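Beta-glucoside phosphorylase BglX from Unidentified probably catalyses the phosphorolysis of beta-glucosides, transferring the glucosyl unit to phosphate, as a glycoside hydrolase family 3 phosphorylase. One contact in two of its structures: PDB 5VQD (chain A, 2.10 Å), residues W143-I148 and L189-H194, and PDB 5VQE (chain B, 1.89 Å), residues W143-I148 and L189-H194. Structure 2 is superposed on structure 1 by the backbone atoms of these residues (RMSD 0.11 Å); each is numbered along its deposited sequence.

Structure 1 (5VQD); sequences WTYEPI and LTTIKH.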
loop_
_atom_site.group_PDB
_atom_site.type_symbol
_atom_site.label_atom_id
_atom_site.label_comp_id
_atom_site.label_asym_id
_atom_site.label_seq_id
_atom_site.Cartn_x
_atom_site.Cartn_y
_atom_site.Cartn_z
ATOM N N TRP A 143 5.043 12.219 6.557
ATOM C CA TRP A 143 5.203 10.810 6.907
ATOM C C TRP A 143 4.293 9.997 6.004
ATOM O O TRP A 143 3.069 10.134 6.084
ATOM C CB TRP A 143 4.851 10.577 8.381
ATOM C CG TRP A 143 5.191 9.211 8.903
ATOM C CD1 TRP A 143 5.906 8.239 8.265
ATOM C CD2 TRP A 143 4.831 8.669 10.183
ATOM N NE1 TRP A 143 6.012 7.127 9.066
ATOM C CE2 TRP A 143 5.363 7.365 10.249
ATOM C CE3 TRP A 143 4.112 9.159 11.278
ATOM C CZ2 TRP A 143 5.196 6.546 11.365
ATOM C CZ3 TRP A 143 3.948 8.343 12.385
ATOM C CH2 TRP A 143 4.490 7.052 12.420
ATOM N N THR A 144 4.873 9.166 5.143
ATOM C CA THR A 144 4.101 8.263 4.300
ATOM C C THR A 144 4.248 6.841 4.823
ATOM O O THR A 144 5.358 6.406 5.151
ATOM C CB THR A 144 4.535 8.343 2.833
ATOM O OG1 THR A 144 3.649 7.555 2.028
ATOM C CG2 THR A 144 5.966 7.849 2.637
ATOM N N TYR A 145 3.127 6.125 4.911
ATOM C CA TYR A 145 3.128 4.738 5.363
ATOM C C TYR A 145 3.551 3.805 4.234
ATOM O O TYR A 145 2.865 2.822 3.937
ATOM C CB TYR A 145 1.741 4.342 5.882
ATOM C CG TYR A 145 1.341 4.991 7.190
ATOM C CD1 TYR A 145 2.264 5.176 8.213
ATOM C CD2 TYR A 145 0.035 5.406 7.406
ATOM C CE1 TYR A 145 1.898 5.760 9.408
ATOM C CE2 TYR A 145 -0.341 5.992 8.599
ATOM C CZ TYR A 145 0.595 6.166 9.596
ATOM O OH TYR A 145 0.228 6.747 10.786
ATOM N N GLU A 146 4.679 4.106 3.604
ATOM C CA GLU A 146 5.187 3.338 2.479
ATOM C C GLU A 146 6.705 3.386 2.535
ATOM O O GLU A 146 7.274 4.267 3.190
ATOM C CB GLU A 146 4.669 3.903 1.149
ATOM C CG GLU A 146 3.165 3.793 0.967
ATOM C CD GLU A 146 2.686 2.357 0.829
ATOM O OE1 GLU A 146 3.490 1.491 0.420
ATOM O OE2 GLU A 146 1.503 2.093 1.126
ATOM N N PRO A 147 7.398 2.458 1.855
ATOM C CA PRO A 147 6.924 1.415 0.941
ATOM C C PRO A 147 6.580 0.080 1.591
ATOM O O PRO A 147 7.173 -0.310 2.601
ATOM C CB PRO A 147 8.113 1.239 0.006
ATOM C CG PRO A 147 9.286 1.432 0.900
ATOM C CD PRO A 147 8.872 2.477 1.920
ATOM N N ILE A 148 5.618 -0.614 0.986
ATOM C CA ILE A 148 5.340 -1.999 1.344
ATOM C C ILE A 148 6.460 -2.879 0.811
ATOM O O ILE A 148 6.809 -2.816 -0.377
ATOM C CB ILE A 148 3.975 -2.433 0.786
ATOM C CG1 ILE A 148 2.854 -1.700 1.522
ATOM C CG2 ILE A 148 3.789 -3.947 0.909
ATOM C CD1 ILE A 148 1.493 -1.847 0.885
ATOM N N LEU A 189 9.198 11.260 5.718
ATOM C CA LEU A 189 9.599 9.996 6.318
ATOM C C LEU A 189 8.932 8.827 5.606
ATOM O O LEU A 189 7.815 8.936 5.094
ATOM C CB LEU A 189 9.234 9.968 7.801
ATOM C CG LEU A 189 9.728 11.143 8.643
ATOM C CD1 LEU A 189 9.249 10.992 10.077
ATOM C CD2 LEU A 189 11.247 11.246 8.588
ATOM N N THR A 190 9.627 7.696 5.588
ATOM C CA THR A 190 9.128 6.480 4.969
ATOM C C THR A 190 8.790 5.454 6.043
ATOM O O THR A 190 9.216 5.563 7.196
ATOM C CB THR A 190 10.157 5.891 3.995
ATOM O OG1 THR A 190 11.297 5.416 4.721
ATOM C CG2 THR A 190 10.603 6.939 2.987
ATOM N N THR A 191 8.012 4.450 5.645
ATOM C CA THR A 191 7.568 3.402 6.559
ATOM C C THR A 191 7.607 2.071 5.831
ATOM O O THR A 191 6.857 1.867 4.872
ATOM C CB THR A 191 6.151 3.670 7.070
ATOM O OG1 THR A 191 6.000 5.059 7.380
ATOM C CG2 THR A 191 5.864 2.831 8.314
ATOM N N ILE A 192 8.455 1.164 6.292
ATOM C CA ILE A 192 8.509 -0.186 5.743
ATOM C C ILE A 192 7.476 -1.047 6.457
ATOM O O ILE A 192 7.411 -1.065 7.693
ATOM C CB ILE A 192 9.924 -0.783 5.864
ATOM C CG1 ILE A 192 10.500 -0.577 7.269
ATOM C CG2 ILE A 192 10.843 -0.175 4.804
ATOM C CD1 ILE A 192 11.793 -1.334 7.518
ATOM N N LYS A 193 6.658 -1.750 5.676
ATOM C CA LYS A 193 5.583 -2.574 6.205
ATOM C C LYS A 193 5.374 -3.746 5.254
ATOM O O LYS A 193 5.832 -3.712 4.111
ATOM C CB LYS A 193 4.300 -1.746 6.377
ATOM C CG LYS A 193 3.711 -1.225 5.076
ATOM C CD LYS A 193 2.532 -0.289 5.329
ATOM C CE LYS A 193 1.786 0.025 4.037
ATOM N NZ LYS A 193 0.689 1.019 4.223
ATOM N N HIS A 194 4.699 -4.801 5.720
ATOM C CA HIS A 194 4.142 -4.951 7.068
ATOM C C HIS A 194 4.905 -6.013 7.865
ATOM O O HIS A 194 4.777 -7.208 7.603
ATOM C CB HIS A 194 2.666 -5.344 6.995
ATOM C CG HIS A 194 1.824 -4.425 6.161
ATOM N ND1 HIS A 194 1.770 -4.503 4.786
ATOM C CD2 HIS A 194 0.980 -3.427 6.514
ATOM C CE1 HIS A 194 0.942 -3.583 4.327
ATOM N NE2 HIS A 194 0.448 -2.916 5.356
HETATM O O HOH W 1 -0.827 0.916 1.729
#
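Thr191 OG1 donates to Thr144 O at 2.7 Å and takes a weak bond from Trp143 NE1, also at 2.7 Å. Thr237 OG1 bonds to this hydroxyl and to the indole N-H. The hydroxyl stands anti to its carbonyl carbon (chi1 -42°), which brings it to Thr144 O. Single bridges at Trp143-Leu189 and Ile148-Lys193 join the two segments where the outermost sheet strands close the TIM barrel. Thr191 N bonds to Glu146 O at 2.6 Å, almost straight, ahead of the cis peptide to Pro147. The extended Lys193 chain brings NZ 2.8 Å from Tyr145 O. NZ also forms a long salt bridge to Glu146 OE2 (3.4 Å). Water 1 joins these two atoms, and Asn92 holds OE2. Lys193 CG lies over the His194 ring. His194 ND1 bonds to Asp150. A glycerol meets Lys193 NZ and His194 NE2.

How the two compare
The sharpest difference is the bound group. G2F is present in structure 2 alone, where it touches Tyr145(B), Lys193(B) and His194(B). In structure 1 a glycerol takes this place, wholly or in part, so neither pocket is empty. His194(B) NE2 shares a hydrogen bond of 2.8 Å with O3 of the sugar; in structure 1 His194(A) NE2 bonds an oxygen of the glycerol. The sugar O4 lies 3.7 Å from Tyr145(B) CB, a van der Waals contact. Tyr145(A) and His194(A) keep their places in Tyr145(B) and His194(B), and the CA atoms that can be compared coincide within the error. The sugar therefore meets a histidine and a tyrosine that are set alike in both crystals. Hydrogen bonds between the segments found in both include that of Thr191(A) OG1 to Thr144(A) O (2.7 Å), with Thr191(B) OG1 to Thr144(B) O at 2.8 Å. Waters 1 and 2 share one place. Among the side chains that can be compared, Glu146(B) is shifted against Glu146(A), within one rotamer. Chi1 is -65° in Glu146(A) and -39° in Glu146(B), and chi2 -67° against -77°. These small turns and a 0.2 Å move of CB together leave the CD atoms 1.1 Å apart after superposition.

Structure 2 (5VQE); sequences WTYEPI and LTTIKH. With G2F (2-deoxy-2-fluoro-alpha-D-glucopyranose), chain C.
Thr191 OG1 donates to Thr144 O at 2.8 Å and takes a weak bond from Trp143 NE1, also at 2.8 Å. Thr237 OG1 bonds to both groups. Chi1 of -47° sets the hydroxyl anti to its carbonyl carbon. Thr191 N bonds to Glu146 O at 2.7 Å, almost straight, before cis Pro147. The extended Lys193 chain places NZ 2.7 Å from Tyr145 O. NZ also forms a long salt bridge to Glu146 OE2 (3.3 Å), and water 2 joins them. Lys193 CG lies over the His194 ring; His194 ND1 bonds to Asp150. Tyr145, Lys193 and His194 line the pocket of the sugar G2F. Lys193 NZ donates to G2F O3 and O4, each at 3.0 Å. It must share its hydrogens among five oxygens. His194 NE2 and G2F O3 share a bond (2.8 Å). Asn92 and Arg163 also bind G2F.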
loop_
_atom_site.group_PDB
_atom_site.type_symbol
_atom_site.label_atom_id
_atom_site.label_comp_id
_atom_site.label_asym_id
_atom_site.label_seq_id
_atom_site.Cartn_x
_atom_site.Cartn_y
_atom_site.Cartn_z
ATOM N N TRP B 143 4.951 12.182 6.544
ATOM C CA TRP B 143 5.160 10.774 6.874
ATOM C C TRP B 143 4.299 9.945 5.930
ATOM O O TRP B 143 3.073 10.027 5.994
ATOM C CB TRP B 143 4.776 10.519 8.329
ATOM C CG TRP B 143 5.159 9.191 8.906
ATOM C CD1 TRP B 143 5.960 8.231 8.348
ATOM C CD2 TRP B 143 4.757 8.685 10.181
ATOM N NE1 TRP B 143 6.076 7.156 9.207
ATOM C CE2 TRP B 143 5.344 7.417 10.338
ATOM C CE3 TRP B 143 3.953 9.187 11.210
ATOM C CZ2 TRP B 143 5.144 6.641 11.483
ATOM C CZ3 TRP B 143 3.752 8.412 12.336
ATOM C CH2 TRP B 143 4.357 7.163 12.468
ATOM N N THR B 144 4.914 9.163 5.052
ATOM C CA THR B 144 4.163 8.240 4.211
ATOM C C THR B 144 4.314 6.839 4.781
ATOM O O THR B 144 5.425 6.416 5.119
ATOM C CB THR B 144 4.606 8.276 2.747
ATOM O OG1 THR B 144 3.738 7.432 1.985
ATOM C CG2 THR B 144 6.036 7.803 2.557
ATOM N N TYR B 145 3.184 6.154 4.941
ATOM C CA TYR B 145 3.169 4.792 5.458
ATOM C C TYR B 145 3.543 3.818 4.345
ATOM O O TYR B 145 2.779 2.903 4.029
ATOM C CB TYR B 145 1.787 4.449 6.021
ATOM C CG TYR B 145 1.421 5.054 7.357
ATOM C CD1 TYR B 145 2.383 5.344 8.318
ATOM C CD2 TYR B 145 0.087 5.288 7.676
ATOM C CE1 TYR B 145 2.026 5.862 9.550
ATOM C CE2 TYR B 145 -0.276 5.800 8.904
ATOM C CZ TYR B 145 0.689 6.082 9.838
ATOM O OH TYR B 145 0.300 6.594 11.060
ATOM N N GLU B 146 4.687 4.045 3.714
ATOM C CA GLU B 146 5.158 3.253 2.587
ATOM C C GLU B 146 6.678 3.333 2.572
ATOM O O GLU B 146 7.253 4.282 3.112
ATOM C CB GLU B 146 4.597 3.779 1.261
ATOM C CG GLU B 146 3.146 4.252 1.271
ATOM C CD GLU B 146 2.118 3.139 1.258
ATOM O OE1 GLU B 146 2.450 1.996 0.867
ATOM O OE2 GLU B 146 0.954 3.421 1.635
ATOM N N PRO B 147 7.359 2.385 1.914
ATOM C CA PRO B 147 6.902 1.345 0.991
ATOM C C PRO B 147 6.563 -0.002 1.606
ATOM O O PRO B 147 7.055 -0.405 2.657
ATOM C CB PRO B 147 8.100 1.181 0.061
ATOM C CG PRO B 147 9.259 1.350 0.987
ATOM C CD PRO B 147 8.833 2.435 1.966
ATOM N N ILE B 148 5.697 -0.697 0.887
ATOM C CA ILE B 148 5.333 -2.071 1.199
ATOM C C ILE B 148 6.439 -2.987 0.700
ATOM O O ILE B 148 6.740 -3.016 -0.499
ATOM C CB ILE B 148 3.985 -2.430 0.560
ATOM C CG1 ILE B 148 2.874 -1.640 1.261
ATOM C CG2 ILE B 148 3.708 -3.936 0.644
ATOM C CD1 ILE B 148 1.556 -1.678 0.555
ATOM N N LEU B 189 9.162 11.305 5.740
ATOM C CA LEU B 189 9.577 10.051 6.346
ATOM C C LEU B 189 8.888 8.875 5.661
ATOM O O LEU B 189 7.734 8.970 5.230
ATOM C CB LEU B 189 9.234 10.054 7.834
ATOM C CG LEU B 189 9.781 11.192 8.697
ATOM C CD1 LEU B 189 9.180 11.136 10.107
ATOM C CD2 LEU B 189 11.292 11.144 8.763
ATOM N N THR B 190 9.600 7.751 5.571
ATOM C CA THR B 190 9.040 6.530 5.012
ATOM C C THR B 190 8.844 5.466 6.088
ATOM O O THR B 190 9.393 5.546 7.192
ATOM C CB THR B 190 9.928 5.959 3.899
ATOM O OG1 THR B 190 11.147 5.462 4.460
ATOM C CG2 THR B 190 10.224 7.012 2.839
ATOM N N THR B 191 8.042 4.460 5.731
ATOM C CA THR B 191 7.602 3.400 6.638
ATOM C C THR B 191 7.674 2.082 5.891
ATOM O O THR B 191 6.882 1.861 4.971
ATOM C CB THR B 191 6.162 3.633 7.099
ATOM O OG1 THR B 191 6.000 4.990 7.513
ATOM C CG2 THR B 191 5.781 2.684 8.256
ATOM N N ILE B 192 8.574 1.191 6.286
ATOM C CA ILE B 192 8.554 -0.151 5.714
ATOM C C ILE B 192 7.514 -0.993 6.444
ATOM O O ILE B 192 7.454 -0.997 7.681
ATOM C CB ILE B 192 9.949 -0.797 5.752
ATOM C CG1 ILE B 192 10.577 -0.738 7.154
ATOM C CG2 ILE B 192 10.846 -0.142 4.700
ATOM C CD1 ILE B 192 11.951 -1.439 7.236
ATOM N N LYS B 193 6.679 -1.692 5.671
ATOM C CA LYS B 193 5.560 -2.482 6.178
ATOM C C LYS B 193 5.363 -3.666 5.240
ATOM O O LYS B 193 5.831 -3.639 4.100
ATOM C CB LYS B 193 4.284 -1.625 6.287
ATOM C CG LYS B 193 3.703 -1.142 4.953
ATOM C CD LYS B 193 2.539 -0.172 5.176
ATOM C CE LYS B 193 1.771 0.107 3.898
ATOM N NZ LYS B 193 0.739 1.184 4.046
ATOM N N HIS B 194 4.680 -4.723 5.696
ATOM C CA HIS B 194 4.061 -4.897 7.012
ATOM C C HIS B 194 4.833 -5.959 7.815
ATOM O O HIS B 194 4.802 -7.134 7.474
ATOM C CB HIS B 194 2.605 -5.350 6.862
ATOM C CG HIS B 194 1.758 -4.435 6.027
ATOM N ND1 HIS B 194 1.651 -4.562 4.657
ATOM C CD2 HIS B 194 0.959 -3.396 6.370
ATOM C CE1 HIS B 194 0.832 -3.633 4.191
ATOM N NE2 HIS B 194 0.393 -2.915 5.210
HETATM C C1 G2F C . -2.997 -0.896 8.632
HETATM C C2 G2F C . -2.593 -1.342 7.189
HETATM C C3 G2F C . -1.426 -0.426 6.714
HETATM C C4 G2F C . -1.882 1.061 6.830
HETATM C C5 G2F C . -2.285 1.334 8.319
HETATM C C6 G2F C . -2.829 2.807 8.493
HETATM O O3 G2F C . -1.227 -0.668 5.346
HETATM O O4 G2F C . -0.764 1.864 6.558
HETATM O O5 G2F C . -3.352 0.464 8.658
HETATM O O6 G2F C . -3.836 3.022 7.544
HETATM F F2 G2F C . -2.166 -2.623 7.202
HETATM O O HOH W 2 -0.906 1.452 1.616
#